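Local atomic coordinates of KaiC domain-containing protein (Pyrococcus horikoshii, PDB entry 2ZTS), a protein that binds ADP and magnesium and, as a KaiC-like member of the P-loop NTPase superfamily, probably acts as an ATP-binding protein. Residues A47-F50 with I51-A55; K87-E91 with G92-I96; P17-D20 with E21-G25. One frame throughout, in Å; residues are numbered along the deposited sequence.

Contact 1 (A47-F50 with I51-A55); sequences AAQF and IYKGA
Successive i to i+4 bonds carry the helical backbone from Ala47-Phe50 into Ile51-Ala55, among them Tyr52 N to Ala48 O at 2.7 Å and Gly54 N to Phe50 O at 3.0 Å. Phe50 O also accepts from Arg138. The side chains divide the helix into unlike flanks. On the apolar one, the phenyl of Phe50 and the CG1-CD1 arm of Ile51 pass each other at a slant, Phe50 CD2 lying 4.0 Å from Ile51 CD1; Phe64 and Val140 of the central sheet pack against Ile51. Elsewhere Gln49 and Lys53 run side by side in the same direction, their CG atoms 4.0 Å apart. Lys53 sets its CG beside its own backbone N (chi1 -70°), which brings that methylene within 3.3 Å of Gln49 O. Their polar ends then part company: Gln49 OE1 accepts from Ile242 N, while Lys53 NZ forms a salt bridge with Glu56. Tyr52 sends its hydroxyl to Asp84 N. The chemistry is therefore divided, with aliphatic and aromatic carbon facing the sheet, and with the buried Gln49 OE1 and Tyr52 OH each satisfied by a backbone N-H far along the chain.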
loop_
_atom_site.group_PDB
_atom_site.type_symbol
_atom_site.label_atom_id
_atom_site.label_comp_id
_atom_site.label_asym_id
_atom_site.label_seq_id
_atom_site.Cartn_x
_atom_site.Cartn_y
_atom_site.Cartn_z
ATOM N N ALA C 47 2.591 18.241 -26.373
ATOM C CA ALA C 47 3.918 18.904 -26.317
ATOM C C ALA C 47 4.529 19.216 -27.694
ATOM O O ALA C 47 5.132 20.302 -27.886
ATOM C CB ALA C 47 4.876 18.103 -25.537
ATOM N N ALA C 48 4.305 18.332 -28.660
ATOM C CA ALA C 48 4.831 18.518 -29.988
ATOM C C ALA C 48 4.051 19.621 -30.692
ATOM O O ALA C 48 4.647 20.437 -31.398
ATOM C CB ALA C 48 4.789 17.270 -30.755
ATOM N N GLN C 49 2.736 19.626 -30.496
ATOM C CA GLN C 49 1.874 20.614 -31.087
ATOM C C GLN C 49 2.262 22.018 -30.620
ATOM O O GLN C 49 2.314 22.975 -31.421
ATOM C CB GLN C 49 0.408 20.309 -30.738
ATOM C CG GLN C 49 -0.620 20.867 -31.713
ATOM C CD GLN C 49 -1.976 20.182 -31.567
ATOM O OE1 GLN C 49 -2.020 18.996 -31.265
ATOM N NE2 GLN C 49 -3.075 20.934 -31.726
ATOM N N PHE C 50 2.572 22.130 -29.330
ATOM C CA PHE C 50 3.002 23.379 -28.722
ATOM C C PHE C 50 4.246 23.893 -29.430
ATOM O O PHE C 50 4.324 25.083 -29.706
ATOM C CB PHE C 50 3.255 23.163 -27.214
ATOM C CG PHE C 50 3.964 24.302 -26.475
ATOM C CD1 PHE C 50 3.309 25.493 -26.177
ATOM C CD2 PHE C 50 5.187 24.110 -25.911
ATOM C CE1 PHE C 50 3.911 26.476 -25.429
ATOM C CE2 PHE C 50 5.802 25.119 -25.128
ATOM C CZ PHE C 50 5.153 26.279 -24.891
ATOM N N ILE C 51 5.247 23.040 -29.643
ATOM C CA ILE C 51 6.492 23.475 -30.267
ATOM C C ILE C 51 6.271 23.743 -31.751
ATOM O O ILE C 51 6.667 24.788 -32.269
ATOM C CB ILE C 51 7.609 22.434 -30.132
ATOM C CG1 ILE C 51 8.011 22.223 -28.676
ATOM C CG2 ILE C 51 8.872 22.862 -30.906
ATOM C CD1 ILE C 51 8.524 23.439 -27.978
ATOM N N TYR C 52 5.603 22.805 -32.415
ATOM C CA TYR C 52 5.401 22.894 -33.844
ATOM C C TYR C 52 4.523 24.072 -34.239
ATOM O O TYR C 52 4.854 24.787 -35.183
ATOM C CB TYR C 52 4.771 21.657 -34.401
ATOM C CG TYR C 52 4.677 21.701 -35.903
ATOM C CD1 TYR C 52 5.802 21.517 -36.667
ATOM C CD2 TYR C 52 3.470 21.940 -36.552
ATOM C CE1 TYR C 52 5.745 21.589 -38.088
ATOM C CE2 TYR C 52 3.399 22.002 -37.986
ATOM C CZ TYR C 52 4.542 21.823 -38.733
ATOM O OH TYR C 52 4.547 21.865 -40.137
ATOM N N LYS C 53 3.401 24.234 -33.551
ATOM C CA LYS C 53 2.532 25.367 -33.792
ATOM C C LYS C 53 3.176 26.677 -33.315
ATOM O O LYS C 53 2.985 27.727 -33.914
ATOM C CB LYS C 53 1.166 25.204 -33.133
ATOM C CG LYS C 53 0.305 24.149 -33.759
ATOM C CD LYS C 53 0.101 24.410 -35.255
ATOM C CE LYS C 53 -1.099 23.705 -35.843
ATOM N NZ LYS C 53 -1.053 23.779 -37.325
ATOM N N GLY C 54 3.906 26.621 -32.223
ATOM C CA GLY C 54 4.676 27.769 -31.846
ATOM C C GLY C 54 5.471 28.296 -33.049
ATOM O O GLY C 54 5.378 29.464 -33.368
ATOM N N ALA C 55 6.223 27.424 -33.706
ATOM C CA ALA C 55 7.066 27.791 -34.829
ATOM C C ALA C 55 6.299 28.164 -36.115
ATOM O O ALA C 55 6.632 29.164 -36.770
ATOM C CB ALA C 55 8.063 26.659 -35.129
#

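Contact 2 (K87-E91 with G92-I96); sequences KYEKE and GKIAI
Ile94 lays its CD1 methyl against the CB of Tyr88, 3.8 Å away, so that the strand's first side chain meets the root of the tyrosine and not its phenol end. The tyrosine ring swings off toward helix 43-58, while Lys93 CB stands at the ring's edge, close to its plane. Glu89 and Ile96 form the second pairing and pass obliquely: the Ile96 CD1 methyl lies over the face of the Glu89 carboxylate, 3.8 Å from Glu89 OE2. The extended glutamate chain (chi2 172°) carries the charge that far, and Arg75 of helix 71-79 takes Glu89 OE1 in a salt bridge, so a methyl group borders a charge already paired. Nearer the backbone, Glu89 CA makes a CA-H...O contact of 3.3 Å with Ile94 O. On the solvent side, Lys87 NZ of the helix meets the syn side of Glu91 OE2, just beyond the helix end, in a salt bridge that spans one turn (i to i+4). Around these side chains the backbone closes the helix: Lys93 N bonds to Tyr88 O at 2.9 Å and Gly92 N to Glu89 O at 3.0 Å, with a weak further bond from Ile94 N to Tyr88 O. Gly92, with its positive phi of 62°, completes a Schellman motif, the classic C-terminal helix ending, which here turns helix 85-90 directly into strand 94-97 at the edge of the chain's central sheet.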
loop_
_atom_site.group_PDB
_atom_site.type_symbol
_atom_site.label_atom_id
_atom_site.label_comp_id
_atom_site.label_asym_id
_atom_site.label_seq_id
_atom_site.Cartn_x
_atom_site.Cartn_y
_atom_site.Cartn_z
ATOM N N LYS C 87 11.246 20.716 -41.929
ATOM C CA LYS C 87 11.176 22.004 -42.617
ATOM C C LYS C 87 11.592 23.131 -41.663
ATOM O O LYS C 87 12.422 23.975 -42.010
ATOM C CB LYS C 87 9.770 22.223 -43.169
ATOM C CG LYS C 87 9.576 23.562 -43.903
ATOM C CD LYS C 87 8.096 23.884 -44.082
ATOM C CE LYS C 87 7.890 25.188 -44.854
ATOM N NZ LYS C 87 8.471 26.362 -44.104
ATOM N N TYR C 88 11.060 23.131 -40.434
ATOM C CA TYR C 88 11.372 24.218 -39.486
ATOM C C TYR C 88 12.734 24.073 -38.843
ATOM O O TYR C 88 13.350 25.069 -38.493
ATOM C CB TYR C 88 10.217 24.429 -38.473
ATOM C CG TYR C 88 8.980 24.948 -39.168
ATOM C CD1 TYR C 88 8.818 26.302 -39.426
ATOM C CD2 TYR C 88 8.027 24.078 -39.642
ATOM C CE1 TYR C 88 7.730 26.760 -40.123
ATOM C CE2 TYR C 88 6.923 24.516 -40.297
ATOM C CZ TYR C 88 6.778 25.864 -40.551
ATOM O OH TYR C 88 5.637 26.296 -41.217
ATOM N N GLU C 89 13.242 22.846 -38.753
ATOM C CA GLU C 89 14.611 22.591 -38.352
ATOM C C GLU C 89 15.621 23.226 -39.316
ATOM O O GLU C 89 16.600 23.824 -38.865
ATOM C CB GLU C 89 14.868 21.079 -38.249
ATOM C CG GLU C 89 14.260 20.427 -36.999
ATOM C CD GLU C 89 14.371 18.913 -37.027
ATOM O OE1 GLU C 89 15.333 18.382 -36.471
ATOM O OE2 GLU C 89 13.550 18.259 -37.670
ATOM N N LYS C 90 15.394 23.090 -40.628
ATOM C CA LYS C 90 16.325 23.645 -41.631
ATOM C C LYS C 90 16.261 25.164 -41.549
ATOM O O LYS C 90 17.306 25.828 -41.584
ATOM C CB LYS C 90 16.022 23.159 -43.054
ATOM C CG LYS C 90 15.721 21.670 -43.195
ATOM C CD LYS C 90 16.383 21.028 -44.409
ATOM C CE LYS C 90 15.771 21.501 -45.727
ATOM N NZ LYS C 90 16.847 22.019 -46.673
ATOM N N GLU C 91 15.054 25.706 -41.338
ATOM C CA GLU C 91 14.895 27.152 -41.072
ATOM C C GLU C 91 15.401 27.614 -39.690
ATOM O O GLU C 91 15.247 28.779 -39.356
ATOM C CB GLU C 91 13.423 27.592 -41.226
ATOM C CG GLU C 91 12.910 27.588 -42.657
ATOM C CD GLU C 91 11.386 27.696 -42.794
ATOM O OE1 GLU C 91 10.741 28.398 -41.981
ATOM O OE2 GLU C 91 10.840 27.080 -43.751
ATOM N N GLY C 92 15.993 26.736 -38.878
ATOM C CA GLY C 92 16.379 27.102 -37.500
ATOM C C GLY C 92 15.290 27.516 -36.463
ATOM O O GLY C 92 15.624 28.054 -35.405
ATOM N N LYS C 93 14.012 27.293 -36.776
ATOM C CA LYS C 93 12.912 27.619 -35.875
ATOM C C LYS C 93 12.583 26.463 -34.916
ATOM O O LYS C 93 11.950 26.706 -33.907
ATOM C CB LYS C 93 11.651 28.058 -36.617
ATOM C CG LYS C 93 11.844 29.241 -37.574
ATOM C CD LYS C 93 11.151 30.534 -37.132
ATOM C CE LYS C 93 11.331 31.666 -38.164
ATOM N NZ LYS C 93 12.802 31.994 -38.509
ATOM N N ILE C 94 13.032 25.241 -35.207
ATOM C CA ILE C 94 12.879 24.138 -34.258
ATOM C C ILE C 94 14.146 23.382 -34.144
ATOM O O ILE C 94 14.795 23.127 -35.127
ATOM C CB ILE C 94 11.771 23.155 -34.709
ATOM C CG1 ILE C 94 10.416 23.815 -34.707
ATOM C CG2 ILE C 94 11.724 21.901 -33.808
ATOM C CD1 ILE C 94 9.283 22.847 -35.192
ATOM N N ALA C 95 14.509 23.002 -32.941
ATOM C CA ALA C 95 15.533 21.975 -32.761
ATOM C C ALA C 95 14.957 20.815 -31.983
ATOM O O ALA C 95 14.133 21.008 -31.049
ATOM C CB ALA C 95 16.709 22.545 -32.045
ATOM N N ILE C 96 15.410 19.607 -32.351
ATOM C CA ILE C 96 15.084 18.381 -31.629
ATOM C C ILE C 96 16.366 17.884 -31.031
ATOM O O ILE C 96 17.360 17.694 -31.755
ATOM C CB ILE C 96 14.461 17.260 -32.507
ATOM C CG1 ILE C 96 13.128 17.697 -33.116
ATOM C CG2 ILE C 96 14.259 15.988 -31.628
ATOM C CD1 ILE C 96 12.571 16.769 -34.295
#

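Contact 3 (P17-D20 with E21-G25); sequences PGFD and ELIEG
Phe19 holds CG opposite its backbone N (chi1 -167°), and Ile23 places CG1 between N and the carbonyl carbon (chi1 51°); together these rotations bring Ile23 CD1 to 3.9 Å from Phe19 CE2. The setting is a short 3-10 turn in the loop between strands 11-12 and 27-28, marked by the i to i+3 bond from Leu22 N to Phe19 O, 2.9 Å. Leu22 CD1 approaches another ring atom of the phenylalanine, CD1, the two side chains crossing at about a right angle. Phe46 of helix 43-58 meets the same ring edge to face, and Val218 and Ile220 of strand 214-223 continue this apolar patch. Glu21, bent at chi2, folds back along the chain until its CG lies 3.2 Å from Gly18 O. Asp20 carries the polar side: OD2 forms a salt bridge with Lys13 and OD1 a hydrogen bond with Ser14, tying the turn to the chain just before it. An asparagine in place of Asp20 would probably weaken that tie, leaving Lys13 without the negative charge it now faces. Gly25, whose phi of 105° suits a residue lacking a side chain, brings the loop back to the aspartate. Its amide N and that of Ile23, each 3.0 Å away, grip Asp20 O from opposite faces of the carbonyl plane.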
loop_
_atom_site.group_PDB
_atom_site.type_symbol
_atom_site.label_atom_id
_atom_site.label_comp_id
_atom_site.label_asym_id
_atom_site.label_seq_id
_atom_site.Cartn_x
_atom_site.Cartn_y
_atom_site.Cartn_z
ATOM N N PRO C 17 -6.230 24.219 -30.607
ATOM C CA PRO C 17 -7.535 24.868 -30.775
ATOM C C PRO C 17 -8.413 24.481 -29.638
ATOM O O PRO C 17 -8.396 23.320 -29.208
ATOM C CB PRO C 17 -8.036 24.333 -32.113
ATOM C CG PRO C 17 -6.762 23.927 -32.864
ATOM C CD PRO C 17 -5.822 23.465 -31.819
ATOM N N GLY C 18 -9.125 25.464 -29.103
ATOM C CA GLY C 18 -10.022 25.230 -27.997
ATOM C C GLY C 18 -9.424 25.394 -26.617
ATOM O O GLY C 18 -10.173 25.497 -25.641
ATOM N N PHE C 19 -8.101 25.487 -26.525
ATOM C CA PHE C 19 -7.403 25.466 -25.251
ATOM C C PHE C 19 -7.105 26.816 -24.639
ATOM O O PHE C 19 -7.192 26.974 -23.424
ATOM C CB PHE C 19 -6.074 24.700 -25.402
ATOM C CG PHE C 19 -5.451 24.363 -24.113
ATOM C CD1 PHE C 19 -6.045 23.405 -23.281
ATOM C CD2 PHE C 19 -4.284 24.981 -23.703
ATOM C CE1 PHE C 19 -5.515 23.109 -22.074
ATOM C CE2 PHE C 19 -3.716 24.655 -22.504
ATOM C CZ PHE C 19 -4.327 23.710 -21.677
ATOM N N ASP C 20 -6.689 27.781 -25.450
ATOM C CA ASP C 20 -6.274 29.078 -24.905
ATOM C C ASP C 20 -7.392 29.731 -24.133
ATOM O O ASP C 20 -7.145 30.360 -23.132
ATOM C CB ASP C 20 -5.765 30.031 -25.994
ATOM C CG ASP C 20 -4.479 29.552 -26.618
ATOM O OD1 ASP C 20 -3.774 28.727 -25.993
ATOM O OD2 ASP C 20 -4.113 29.942 -27.756
ATOM N N GLU C 21 -8.621 29.551 -24.585
ATOM C CA GLU C 21 -9.798 30.082 -23.877
ATOM C C GLU C 21 -9.956 29.577 -22.437
ATOM O O GLU C 21 -10.712 30.152 -21.684
ATOM C CB GLU C 21 -11.132 29.837 -24.668
ATOM C CG GLU C 21 -11.273 28.546 -25.463
ATOM C CD GLU C 21 -11.070 28.681 -27.008
ATOM O OE1 GLU C 21 -9.902 28.560 -27.496
ATOM O OE2 GLU C 21 -12.071 28.833 -27.754
ATOM N N LEU C 22 -9.273 28.492 -22.071
ATOM C CA LEU C 22 -9.317 27.957 -20.712
ATOM C C LEU C 22 -8.335 28.663 -19.788
ATOM O O LEU C 22 -8.450 28.533 -18.578
ATOM C CB LEU C 22 -9.057 26.424 -20.710
ATOM C CG LEU C 22 -9.906 25.572 -21.667
ATOM C CD1 LEU C 22 -9.658 24.113 -21.559
ATOM C CD2 LEU C 22 -11.356 25.852 -21.467
ATOM N N ILE C 23 -7.375 29.400 -20.340
ATOM C CA ILE C 23 -6.278 29.966 -19.576
ATOM C C ILE C 23 -5.987 31.425 -19.996
ATOM O O ILE C 23 -4.839 31.863 -20.038
ATOM C CB ILE C 23 -4.999 29.064 -19.676
ATOM C CG1 ILE C 23 -4.662 28.738 -21.117
ATOM C CG2 ILE C 23 -5.231 27.783 -18.965
ATOM C CD1 ILE C 23 -3.208 28.356 -21.363
ATOM N N GLU C 24 -7.080 32.152 -20.244
ATOM C CA GLU C 24 -7.131 33.579 -20.551
ATOM C C GLU C 24 -6.245 33.973 -21.727
ATOM O O GLU C 24 -5.629 35.010 -21.706
ATOM C CB GLU C 24 -6.806 34.406 -19.307
ATOM C CG GLU C 24 -7.798 34.323 -18.141
ATOM C CD GLU C 24 -7.406 35.311 -17.035
ATOM O OE1 GLU C 24 -7.487 36.544 -17.264
ATOM O OE2 GLU C 24 -6.956 34.895 -15.954
ATOM N N GLY C 25 -6.173 33.133 -22.749
ATOM C CA GLY C 25 -5.430 33.418 -23.981
ATOM C C GLY C 25 -4.105 32.675 -24.130
ATOM O O GLY C 25 -3.496 32.707 -25.198
#

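In the fold
Three local contacts show how short-range geometry is assembled into a P-loop NTPase fold. Contact 1 lies on helix 43-58, whose start holds the ADP-binding Lys43 and Thr44; the side chain of Ala48 is about 8 Å from this P-loop's ADP. The centres of contacts 1 and 2 are about 12 Å apart, and contact 2 packs against the helix: Ala55 CB lies 3.7 Å from Ile94 CG1, and Tyr52 OH 3.6 Å from Tyr88 CE2. Contact 3 touches contact 1 through Pro17 CD, 3.7 Å from Gln49 NE2, and lies about 15 Å from contact 2 (nearest atoms). Its Glu24 side chain is about 5 Å from a different ADP, probably a neighbouring subunit's, beside Thr226 and His228.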